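Long-range contacts in type II restriction enzyme SfiI (PDB 2EZV), which recognises the double-stranded DNA sequence 5'-GGCCN(5)GGCC-3' as a tetrameric type IIF restriction endonuclease and cleaves it within the unspecified spacer: residues Q116-R124 with S185-Q193; T201-H209 with I219-K227. All coordinates share one frame; numbering follows the deposited sequence.

The two contacts follow one another along the chain, contact 1 closing before contact 2 opens, and their centres are about 11 Å apart. They meet at strand 121-124: the CB of Ala121 lies 3.3 Å from Ile219 CD1 and 3.4 Å from Phe204 CE1. Contact 1 ties that strand and the loop before it to the end of strand 176-186, while contact 2 pairs strands 204-206 and 219-221 and faces the DNA bases. A bound calcium ion lies about 12 Å from the side chain of Leu186 in contact 1, and one lies about 12 Å from that of Lys208 in contact 2; Asp79, Asp100 and Ala101 form the chain's calcium site.

Contact 1: residues Q116-R124 with S185-Q193; sequences QLPMDAEFR and SLPHARLKQ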
loop_
_atom_site.group_PDB
_atom_site.type_symbol
_atom_site.label_atom_id
_atom_site.label_comp_id
_atom_site.label_asym_id
_atom_site.label_seq_id
_atom_site.Cartn_x
_atom_site.Cartn_y
_atom_site.Cartn_z
ATOM N N GLN D 116 23.428 14.834 -8.847
ATOM C CA GLN D 116 22.376 15.317 -7.961
ATOM C C GLN D 116 22.067 16.793 -8.209
ATOM O O GLN D 116 21.074 17.307 -7.709
ATOM C CB GLN D 116 22.794 15.114 -6.501
ATOM C CG GLN D 116 23.298 13.705 -6.198
ATOM C CD GLN D 116 23.848 13.550 -4.783
ATOM O OE1 GLN D 116 24.666 14.350 -4.320
ATOM N NE2 GLN D 116 23.407 12.510 -4.097
ATOM N N LEU D 117 22.920 17.462 -8.982
ATOM C CA LEU D 117 22.748 18.879 -9.299
ATOM C C LEU D 117 21.585 19.065 -10.289
ATOM O O LEU D 117 21.641 18.592 -11.424
ATOM C CB LEU D 117 24.041 19.437 -9.912
ATOM C CG LEU D 117 24.443 20.894 -9.630
ATOM C CD1 LEU D 117 25.345 21.390 -10.759
ATOM C CD2 LEU D 117 23.220 21.788 -9.529
ATOM N N PRO D 118 20.518 19.767 -9.864
ATOM C CA PRO D 118 19.310 20.045 -10.655
ATOM C C PRO D 118 19.457 21.028 -11.823
ATOM O O PRO D 118 18.789 20.877 -12.848
ATOM C CB PRO D 118 18.320 20.561 -9.606
ATOM C CG PRO D 118 18.834 19.979 -8.312
ATOM C CD PRO D 118 20.314 20.166 -8.463
ATOM N N MET D 119 20.302 22.042 -11.662
ATOM C CA MET D 119 20.512 23.033 -12.720
ATOM C C MET D 119 21.990 23.371 -12.897
ATOM O O MET D 119 22.784 23.176 -11.979
ATOM C CB MET D 119 19.746 24.319 -12.403
ATOM C CG MET D 119 20.139 24.949 -11.083
ATOM S SD MET D 119 19.465 26.599 -10.899
ATOM C CE MET D 119 17.710 26.231 -10.670
ATOM N N ASP D 120 22.357 23.881 -14.073
ATOM C CA ASP D 120 23.747 24.259 -14.330
ATOM C C ASP D 120 24.186 25.263 -13.270
ATOM O O ASP D 120 23.455 26.204 -12.955
ATOM C CB ASP D 120 23.903 24.897 -15.712
ATOM C CG ASP D 120 23.445 23.990 -16.831
ATOM O OD1 ASP D 120 23.538 22.753 -16.685
ATOM O OD2 ASP D 120 23.003 24.518 -17.870
ATOM N N ALA D 121 25.384 25.071 -12.730
ATOM C CA ALA D 121 25.891 25.954 -11.688
ATOM C C ALA D 121 27.070 26.801 -12.137
ATOM O O ALA D 121 27.747 26.484 -13.112
ATOM C CB ALA D 121 26.281 25.135 -10.469
ATOM N N GLU D 122 27.306 27.881 -11.403
ATOM C CA GLU D 122 28.397 28.809 -11.681
ATOM C C GLU D 122 28.522 29.776 -10.505
ATOM O O GLU D 122 27.534 30.360 -10.057
ATOM C CB GLU D 122 28.122 29.582 -12.974
ATOM C CG GLU D 122 26.862 30.432 -12.937
ATOM C CD GLU D 122 26.322 30.740 -14.323
ATOM O OE1 GLU D 122 25.949 29.782 -15.040
ATOM O OE2 GLU D 122 26.269 31.934 -14.694
ATOM N N PHE D 123 29.739 29.929 -9.998
ATOM C CA PHE D 123 29.993 30.815 -8.870
ATOM C C PHE D 123 31.462 31.219 -8.887
ATOM O O PHE D 123 32.232 30.744 -9.724
ATOM C CB PHE D 123 29.650 30.092 -7.563
ATOM C CG PHE D 123 30.414 28.813 -7.355
ATOM C CD1 PHE D 123 31.537 28.780 -6.531
ATOM C CD2 PHE D 123 30.027 27.646 -8.006
ATOM C CE1 PHE D 123 32.264 27.600 -6.356
ATOM C CE2 PHE D 123 30.746 26.459 -7.840
ATOM C CZ PHE D 123 31.867 26.438 -7.013
ATOM N N ARG D 124 31.857 32.101 -7.977
ATOM C CA ARG D 124 33.246 32.528 -7.931
ATOM C C ARG D 124 33.918 31.945 -6.701
ATOM O O ARG D 124 33.459 32.147 -5.575
ATOM C CB ARG D 124 33.339 34.053 -7.910
ATOM N N SER D 185 14.862 22.138 -0.928
ATOM C CA SER D 185 14.189 22.024 -2.209
ATOM C C SER D 185 15.044 22.787 -3.211
ATOM O O SER D 185 15.148 24.019 -3.145
ATOM C CB SER D 185 12.784 22.642 -2.125
ATOM O OG SER D 185 12.126 22.632 -3.385
ATOM N N LEU D 186 15.678 22.064 -4.127
ATOM C CA LEU D 186 16.515 22.707 -5.124
ATOM C C LEU D 186 15.702 23.014 -6.361
ATOM O O LEU D 186 15.071 22.132 -6.945
ATOM C CB LEU D 186 17.711 21.829 -5.476
ATOM C CG LEU D 186 18.617 21.513 -4.282
ATOM C CD1 LEU D 186 19.863 20.797 -4.777
ATOM C CD2 LEU D 186 18.989 22.796 -3.545
ATOM N N PRO D 187 15.721 24.281 -6.788
ATOM C CA PRO D 187 14.977 24.721 -7.963
ATOM C C PRO D 187 15.265 23.968 -9.258
ATOM O O PRO D 187 16.415 23.665 -9.592
ATOM C CB PRO D 187 15.305 26.215 -8.042
ATOM C CG PRO D 187 16.645 26.311 -7.376
ATOM C CD PRO D 187 16.503 25.387 -6.210
ATOM N N HIS D 188 14.192 23.659 -9.974
ATOM C CA HIS D 188 14.282 22.957 -11.242
ATOM C C HIS D 188 15.120 23.774 -12.232
ATOM O O HIS D 188 15.216 25.003 -12.130
ATOM C CB HIS D 188 12.868 22.733 -11.788
ATOM C CG HIS D 188 12.819 21.932 -13.050
ATOM N ND1 HIS D 188 13.120 22.466 -14.284
ATOM C CD2 HIS D 188 12.493 20.637 -13.270
ATOM C CE1 HIS D 188 12.977 21.535 -15.211
ATOM N NE2 HIS D 188 12.598 20.416 -14.621
ATOM N N ALA D 189 15.728 23.080 -13.187
ATOM C CA ALA D 189 16.554 23.719 -14.200
ATOM C C ALA D 189 15.878 24.955 -14.810
ATOM O O ALA D 189 16.515 25.990 -14.978
ATOM C CB ALA D 189 16.890 22.708 -15.298
ATOM N N ARG D 190 14.591 24.843 -15.132
ATOM C CA ARG D 190 13.841 25.950 -15.730
ATOM C C ARG D 190 13.933 27.251 -14.947
ATOM O O ARG D 190 13.623 28.320 -15.483
ATOM C CB ARG D 190 12.359 25.605 -15.862
ATOM C CG ARG D 190 11.973 24.776 -17.070
ATOM C CD ARG D 190 10.451 24.731 -17.160
ATOM N NE ARG D 190 9.913 26.062 -17.397
ATOM C CZ ARG D 190 8.637 26.402 -17.249
ATOM N NH1 ARG D 190 7.744 25.507 -16.852
ATOM N NH2 ARG D 190 8.251 27.644 -17.507
ATOM N N LEU D 191 14.351 27.152 -13.687
ATOM C CA LEU D 191 14.452 28.304 -12.802
ATOM C C LEU D 191 15.858 28.887 -12.669
ATOM O O LEU D 191 16.113 29.696 -11.774
ATOM C CB LEU D 191 13.932 27.916 -11.413
ATOM C CG LEU D 191 12.471 27.462 -11.375
ATOM C CD1 LEU D 191 12.155 26.797 -10.044
ATOM C CD2 LEU D 191 11.573 28.664 -11.615
ATOM N N LYS D 192 16.763 28.494 -13.559
ATOM C CA LYS D 192 18.135 28.987 -13.500
ATOM C C LYS D 192 18.245 30.510 -13.500
ATOM O O LYS D 192 18.904 31.081 -12.636
ATOM C CB LYS D 192 18.969 28.411 -14.652
ATOM C CG LYS D 192 20.395 28.920 -14.647
ATOM C CD LYS D 192 21.307 28.090 -15.527
ATOM C CE LYS D 192 22.707 28.685 -15.531
ATOM N NZ LYS D 192 23.207 28.965 -14.149
ATOM N N GLN D 193 17.598 31.165 -14.462
ATOM C CA GLN D 193 17.650 32.621 -14.551
ATOM C C GLN D 193 17.287 33.294 -13.221
ATOM O O GLN D 193 17.845 34.341 -12.874
ATOM C CB GLN D 193 16.722 33.110 -15.663
#
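Met119 is the largest contributor to the apolar half of this contact, its side chain reaching in between Pro187 and Lys192. Its CG sits between the backbone N and the carbonyl carbon (chi1 58°), and the bend at chi3 turns the methyl CE inward. There CE lies 3.5 Å from Pro187 CG and also close to the carbonyl oxygens of Pro187 and His188. Sulfur SD passes 3.8 Å from Lys192 CA. The neighbouring Pro118 packs its ring against Leu186, CG to CB at 3.6 Å, with Leu186 CD1 alongside CG and CD. Ala189 CB lies 3.6 Å from Pro118 O.

The polar half is carried by Lys192. Its CG is anti to the backbone N (chi1 179°) and the chain runs extended to CE, touching Asp120 CB on the way, before the last torsion turns NZ to its acceptors. NZ donates to Asp120 O at 3.0 Å, reaching it from above the carbonyl plane. It also forms a salt bridge with Glu122 OE1, again 3.0 Å from NZ, met well above the carboxylate plane. Asn196 O is a further acceptor of the same ammonium, whereas Asp120 turns its own OD1 to the backbone N of Ala136.

Within residues 185-193, the turn is braced by Arg190 N, which donates in the ring plane to His188 ND1 at 2.9 Å. The other ring nitrogen, NE2, is bonded to Pro140 O.

The contact thus joins the loop entering strand 121-124, and the start of that strand, to the turn after strand 176-186 and the first turn of helix 192-195. With three oxygen acceptors, Lys192 NZ is firmly placed; its off-plane approach to Glu122 suggests that charge attraction matters more there than lone-pair direction.

Contact 2: residues T201-H209 with I219-K227; sequences TSFFGAGKH and IRVYFDRLK. With nucleotides of chain B; nucleotides of chain A.
Edge strand 204-206 pairs antiparallel with central strand 219-221 of a three-stranded sheet; guanines are contacted by Arg220 of the sheet and by Lys208 of the loop that follows strand 204-206. Gly205 and Arg220 are a hydrogen-bonded pair, although the bond from Gly205 N to Arg220 O (2.8 Å) is weak, with an N-H...O angle of 129°. Straighter is Tyr222 N to Phe203 O, 2.8 Å at 167°, just before helix 223-229. On the apolar side, Leu226 CD1 makes a CH-pi contact over one face of the Phe203 ring, 4.0 Å from its centroid. Phe204 lies beside Val221, pointing the same way, and its ring meets Ile219 CD1.

Strand 219-221 is flanked by 110-112 and 204-206, and Arg220 projects from it toward the DNA. With its chain extended from CG to NE, Arg220 grips the major-groove edge of DG6 of chain B in bidentate fashion, NH1 to N7 at 3.1 Å and NH2 to O6 at 2.8 Å. Ala206 O, at the edge of the guanidinium and in its plane, accepts a bond from Arg220 NH1 (3.2 Å), which, together with the guanine, limits rotation of the guanidinium. Lys208, bent at chi3 and chi4, brings NZ 2.7 Å from O6 of DG15 of chain A. Ala206 N donates to phosphate oxygen OP2 of DG5 of chain B at 2.9 Å, and one water joins that oxygen to Ala206 O and Tyr222 OH.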
loop_
_atom_site.group_PDB
_atom_site.type_symbol
_atom_site.label_atom_id
_atom_site.label_comp_id
_atom_site.label_asym_id
_atom_site.label_seq_id
_atom_site.Cartn_x
_atom_site.Cartn_y
_atom_site.Cartn_z
ATOM N N THR D 201 25.795 35.617 -8.196
ATOM C CA THR D 201 24.419 35.489 -7.733
ATOM C C THR D 201 24.084 33.997 -7.701
ATOM O O THR D 201 23.703 33.418 -8.722
ATOM C CB THR D 201 23.435 36.201 -8.682
ATOM O OG1 THR D 201 23.777 37.589 -8.774
ATOM C CG2 THR D 201 22.010 36.073 -8.162
ATOM N N SER D 202 24.245 33.378 -6.532
ATOM C CA SER D 202 23.963 31.953 -6.372
ATOM C C SER D 202 24.141 31.484 -4.928
ATOM O O SER D 202 24.656 32.220 -4.079
ATOM C CB SER D 202 24.904 31.130 -7.243
ATOM O OG SER D 202 26.167 31.019 -6.606
ATOM N N PHE D 203 23.717 30.248 -4.662
ATOM C CA PHE D 203 23.865 29.662 -3.337
ATOM C C PHE D 203 24.856 28.504 -3.395
ATOM O O PHE D 203 24.971 27.724 -2.454
ATOM C CB PHE D 203 22.513 29.189 -2.776
ATOM C CG PHE D 203 21.663 28.442 -3.766
ATOM C CD1 PHE D 203 20.436 28.955 -4.167
ATOM C CD2 PHE D 203 22.083 27.226 -4.294
ATOM C CE1 PHE D 203 19.640 28.269 -5.080
ATOM C CE2 PHE D 203 21.292 26.535 -5.207
ATOM C CZ PHE D 203 20.069 27.058 -5.600
ATOM N N PHE D 204 25.575 28.407 -4.509
ATOM C CA PHE D 204 26.570 27.356 -4.702
ATOM C C PHE D 204 27.908 27.729 -4.071
ATOM O O PHE D 204 28.147 28.892 -3.741
ATOM C CB PHE D 204 26.753 27.086 -6.194
ATOM C CG PHE D 204 25.551 26.466 -6.842
ATOM C CD1 PHE D 204 24.964 27.054 -7.958
ATOM C CD2 PHE D 204 25.001 25.292 -6.333
ATOM C CE1 PHE D 204 23.846 26.482 -8.559
ATOM C CE2 PHE D 204 23.888 24.711 -6.924
ATOM C CZ PHE D 204 23.306 25.305 -8.039
ATOM N N GLY D 205 28.775 26.735 -3.895
ATOM C CA GLY D 205 30.079 26.981 -3.296
ATOM C C GLY D 205 31.146 26.004 -3.767
ATOM O O GLY D 205 30.884 25.144 -4.612
ATOM N N ALA D 206 32.354 26.129 -3.226
ATOM C CA ALA D 206 33.444 25.242 -3.609
ATOM C C ALA D 206 33.142 23.803 -3.198
ATOM O O ALA D 206 32.711 23.545 -2.069
ATOM C CB ALA D 206 34.747 25.710 -2.969
ATOM N N GLY D 207 33.372 22.873 -4.121
ATOM C CA GLY D 207 33.130 21.464 -3.853
ATOM C C GLY D 207 33.965 20.897 -2.717
ATOM O O GLY D 207 34.961 21.487 -2.310
ATOM N N LYS D 208 33.556 19.740 -2.205
ATOM C CA LYS D 208 34.259 19.088 -1.103
ATOM C C LYS D 208 35.387 18.205 -1.635
ATOM O O LYS D 208 36.116 17.574 -0.867
ATOM C CB LYS D 208 33.269 18.252 -0.280
ATOM C CG LYS D 208 33.886 17.501 0.892
ATOM C CD LYS D 208 32.845 16.653 1.603
ATOM C CE LYS D 208 32.208 17.384 2.768
ATOM N NZ LYS D 208 33.098 17.370 3.960
ATOM N N HIS D 209 35.528 18.175 -2.955
ATOM C CA HIS D 209 36.565 17.378 -3.595
ATOM C C HIS D 209 37.932 18.030 -3.416
ATOM O O HIS D 209 38.033 19.204 -3.055
ATOM C CB HIS D 209 36.278 17.239 -5.089
ATOM C CG HIS D 209 36.299 18.542 -5.828
ATOM N ND1 HIS D 209 35.364 19.534 -5.617
ATOM C CD2 HIS D 209 37.142 19.016 -6.777
ATOM C CE1 HIS D 209 35.630 20.561 -6.405
ATOM N NE2 HIS D 209 36.703 20.272 -7.119
ATOM N N ILE D 219 30.127 19.979 -5.900
ATOM C CA ILE D 219 29.659 21.333 -5.647
ATOM C C ILE D 219 28.962 21.400 -4.293
ATOM O O ILE D 219 28.506 20.383 -3.767
ATOM C CB ILE D 219 28.684 21.795 -6.750
ATOM C CG1 ILE D 219 28.421 23.296 -6.629
ATOM C CG2 ILE D 219 27.374 21.048 -6.622
ATOM C CD1 ILE D 219 27.771 23.896 -7.860
ATOM N N ARG D 220 28.892 22.600 -3.728
ATOM C CA ARG D 220 28.247 22.808 -2.440
ATOM C C ARG D 220 27.073 23.772 -2.572
ATOM O O ARG D 220 27.031 24.591 -3.491
ATOM C CB ARG D 220 29.237 23.386 -1.428
ATOM C CG ARG D 220 29.886 22.379 -0.494
ATOM C CD ARG D 220 30.448 23.102 0.731
ATOM N NE ARG D 220 31.005 22.197 1.736
ATOM C CZ ARG D 220 32.236 21.693 1.704
ATOM N NH1 ARG D 220 33.064 21.999 0.712
ATOM N NH2 ARG D 220 32.638 20.876 2.669
ATOM N N VAL D 221 26.123 23.655 -1.647
ATOM C CA VAL D 221 24.952 24.524 -1.592
ATOM C C VAL D 221 24.929 25.066 -0.173
ATOM O O VAL D 221 24.949 24.293 0.786
ATOM C CB VAL D 221 23.640 23.754 -1.832
ATOM C CG1 VAL D 221 22.455 24.677 -1.605
ATOM C CG2 VAL D 221 23.613 23.185 -3.240
ATOM N N TYR D 222 24.893 26.383 -0.022
ATOM C CA TYR D 222 24.890 26.944 1.313
ATOM C C TYR D 222 23.513 27.337 1.811
ATOM O O TYR D 222 22.788 28.097 1.172
ATOM C CB TYR D 222 25.870 28.121 1.398
ATOM C CG TYR D 222 27.307 27.653 1.452
ATOM C CD1 TYR D 222 27.939 27.154 0.314
ATOM C CD2 TYR D 222 28.011 27.633 2.659
ATOM C CE1 TYR D 222 29.230 26.639 0.374
ATOM C CE2 TYR D 222 29.310 27.117 2.732
ATOM C CZ TYR D 222 29.908 26.621 1.583
ATOM O OH TYR D 222 31.180 26.093 1.641
ATOM N N PHE D 223 23.165 26.801 2.974
ATOM C CA PHE D 223 21.871 27.049 3.588
ATOM C C PHE D 223 21.478 28.519 3.604
ATOM O O PHE D 223 20.486 28.903 2.980
ATOM C CB PHE D 223 21.850 26.481 5.014
ATOM C CG PHE D 223 21.975 24.972 5.078
ATOM C CD1 PHE D 223 21.850 24.302 6.295
ATOM C CD2 PHE D 223 22.222 24.225 3.932
ATOM C CE1 PHE D 223 21.973 22.911 6.366
ATOM C CE2 PHE D 223 22.346 22.837 3.992
ATOM C CZ PHE D 223 22.221 22.181 5.213
ATOM N N ASP D 224 22.260 29.337 4.304
ATOM C CA ASP D 224 21.974 30.763 4.418
ATOM C C ASP D 224 21.748 31.459 3.069
ATOM O O ASP D 224 20.890 32.331 2.960
ATOM C CB ASP D 224 23.094 31.463 5.203
ATOM C CG ASP D 224 24.282 31.852 4.330
ATOM O OD1 ASP D 224 24.804 30.990 3.585
ATOM O OD2 ASP D 224 24.702 33.031 4.398
ATOM N N ARG D 225 22.498 31.077 2.041
ATOM C CA ARG D 225 22.323 31.701 0.731
ATOM C C ARG D 225 21.065 31.195 0.016
ATOM O O ARG D 225 20.514 31.881 -0.845
ATOM C CB ARG D 225 23.543 31.439 -0.153
ATOM C CG ARG D 225 24.720 32.359 0.126
ATOM C CD ARG D 225 25.796 32.213 -0.936
ATOM N NE ARG D 225 27.008 31.594 -0.405
ATOM C CZ ARG D 225 27.780 30.760 -1.092
ATOM N NH1 ARG D 225 27.470 30.445 -2.340
ATOM N NH2 ARG D 225 28.863 30.245 -0.527
ATOM N N LEU D 226 20.609 29.998 0.373
ATOM C CA LEU D 226 19.407 29.425 -0.230
ATOM C C LEU D 226 18.184 30.043 0.438
ATOM O O LEU D 226 17.223 30.416 -0.230
ATOM C CB LEU D 226 19.383 27.900 -0.053
ATOM C CG LEU D 226 18.134 27.140 -0.530
ATOM C CD1 LEU D 226 17.963 27.269 -2.046
ATOM C CD2 LEU D 226 18.264 25.686 -0.134
ATOM N N LYS D 227 18.236 30.158 1.761
ATOM C CA LYS D 227 17.139 30.735 2.523
ATOM C C LYS D 227 16.925 32.202 2.151
ATOM O O LYS D 227 15.801 32.707 2.204
ATOM C CB LYS D 227 17.418 30.636 4.027
ATOM C CG LYS D 227 16.229 31.052 4.878
ATOM C CD LYS D 227 16.550 31.079 6.369
ATOM C CE LYS D 227 17.394 32.287 6.735
ATOM N NZ LYS D 227 17.624 32.373 8.203
ATOM P P DG B 6 39.920 25.897 -2.772
ATOM O OP1 DG B 6 40.934 26.792 -3.383
ATOM O OP2 DG B 6 38.794 25.403 -3.607
ATOM O "O5'" DG B 6 40.708 24.653 -2.148
ATOM C "C5'" DG B 6 40.461 24.258 -0.801
ATOM C "C4'" DG B 6 41.070 22.911 -0.484
ATOM O "O4'" DG B 6 40.317 22.367 0.628
ATOM C "C3'" DG B 6 40.928 21.872 -1.603
ATOM O "O3'" DG B 6 41.792 20.766 -1.287
ATOM C "C2'" DG B 6 39.541 21.316 -1.343
ATOM C "C1'" DG B 6 39.552 21.264 0.171
ATOM N N9 DG B 6 38.274 21.232 0.873
ATOM C C8 DG B 6 37.022 21.500 0.373
ATOM N N7 DG B 6 36.071 21.302 1.246
ATOM C C5 DG B 6 36.740 20.896 2.396
ATOM C C6 DG B 6 36.245 20.533 3.675
ATOM O O6 DG B 6 35.071 20.491 4.067
ATOM N N1 DG B 6 37.277 20.193 4.545
ATOM C C2 DG B 6 38.612 20.197 4.227
ATOM N N2 DG B 6 39.460 19.835 5.199
ATOM N N3 DG B 6 39.083 20.530 3.043
ATOM C C4 DG B 6 38.100 20.866 2.183
ATOM P P DG B 5 34.175 29.182 -1.166
ATOM O OP1 DG B 5 34.100 30.177 -2.264
ATOM O OP2 DG B 5 33.292 27.994 -1.197
ATOM O "O5'" DG B 5 35.680 28.673 -1.085
ATOM C "C5'" DG B 5 36.115 27.962 0.061
ATOM C "C4'" DG B 5 37.566 27.556 -0.058
ATOM O "O4'" DG B 5 37.902 26.922 1.192
ATOM C "C3'" DG B 5 37.903 26.528 -1.139
ATOM O "O3'" DG B 5 39.304 26.662 -1.484
ATOM C "C2'" DG B 5 37.610 25.219 -0.425
ATOM C "C1'" DG B 5 38.004 25.518 1.020
ATOM N N9 DG B 5 37.158 24.907 2.041
ATOM C C8 DG B 5 35.788 24.801 2.045
ATOM N N7 DG B 5 35.321 24.236 3.126
ATOM C C5 DG B 5 36.452 23.944 3.875
ATOM C C6 DG B 5 36.584 23.327 5.151
ATOM O O6 DG B 5 35.696 22.900 5.904
ATOM N N1 DG B 5 37.920 23.227 5.532
ATOM C C2 DG B 5 38.991 23.665 4.785
ATOM N N2 DG B 5 40.210 23.482 5.316
ATOM N N3 DG B 5 38.878 24.239 3.601
ATOM C C4 DG B 5 37.592 24.346 3.211
ATOM P P DG A 15 30.685 14.010 8.897
ATOM O OP1 DG A 15 29.661 13.450 9.817
ATOM O OP2 DG A 15 30.539 15.399 8.394
ATOM O "O5'" DG A 15 32.107 13.871 9.608
ATOM C "C5'" DG A 15 32.618 12.585 9.965
ATOM C "C4'" DG A 15 34.094 12.656 10.292
ATOM O "O4'" DG A 15 34.847 13.002 9.098
ATOM C "C3'" DG A 15 34.427 13.751 11.303
ATOM O "O3'" DG A 15 35.600 13.388 12.053
ATOM C "C2'" DG A 15 34.678 14.955 10.412
ATOM C "C1'" DG A 15 35.372 14.323 9.216
ATOM N N9 DG A 15 35.178 15.013 7.943
ATOM C C8 DG A 15 33.982 15.389 7.388
ATOM N N7 DG A 15 34.116 15.983 6.234
ATOM C C5 DG A 15 35.484 16.005 6.013
ATOM C C6 DG A 15 36.233 16.527 4.919
ATOM O O6 DG A 15 35.819 17.086 3.897
ATOM N N1 DG A 15 37.598 16.343 5.098
ATOM C C2 DG A 15 38.175 15.736 6.184
ATOM N N2 DG A 15 39.515 15.659 6.160
ATOM N N3 DG A 15 37.492 15.245 7.212
ATOM C C4 DG A 15 36.159 15.412 7.059
HETATM O O HOH W 1 32.671 25.543 -0.505
#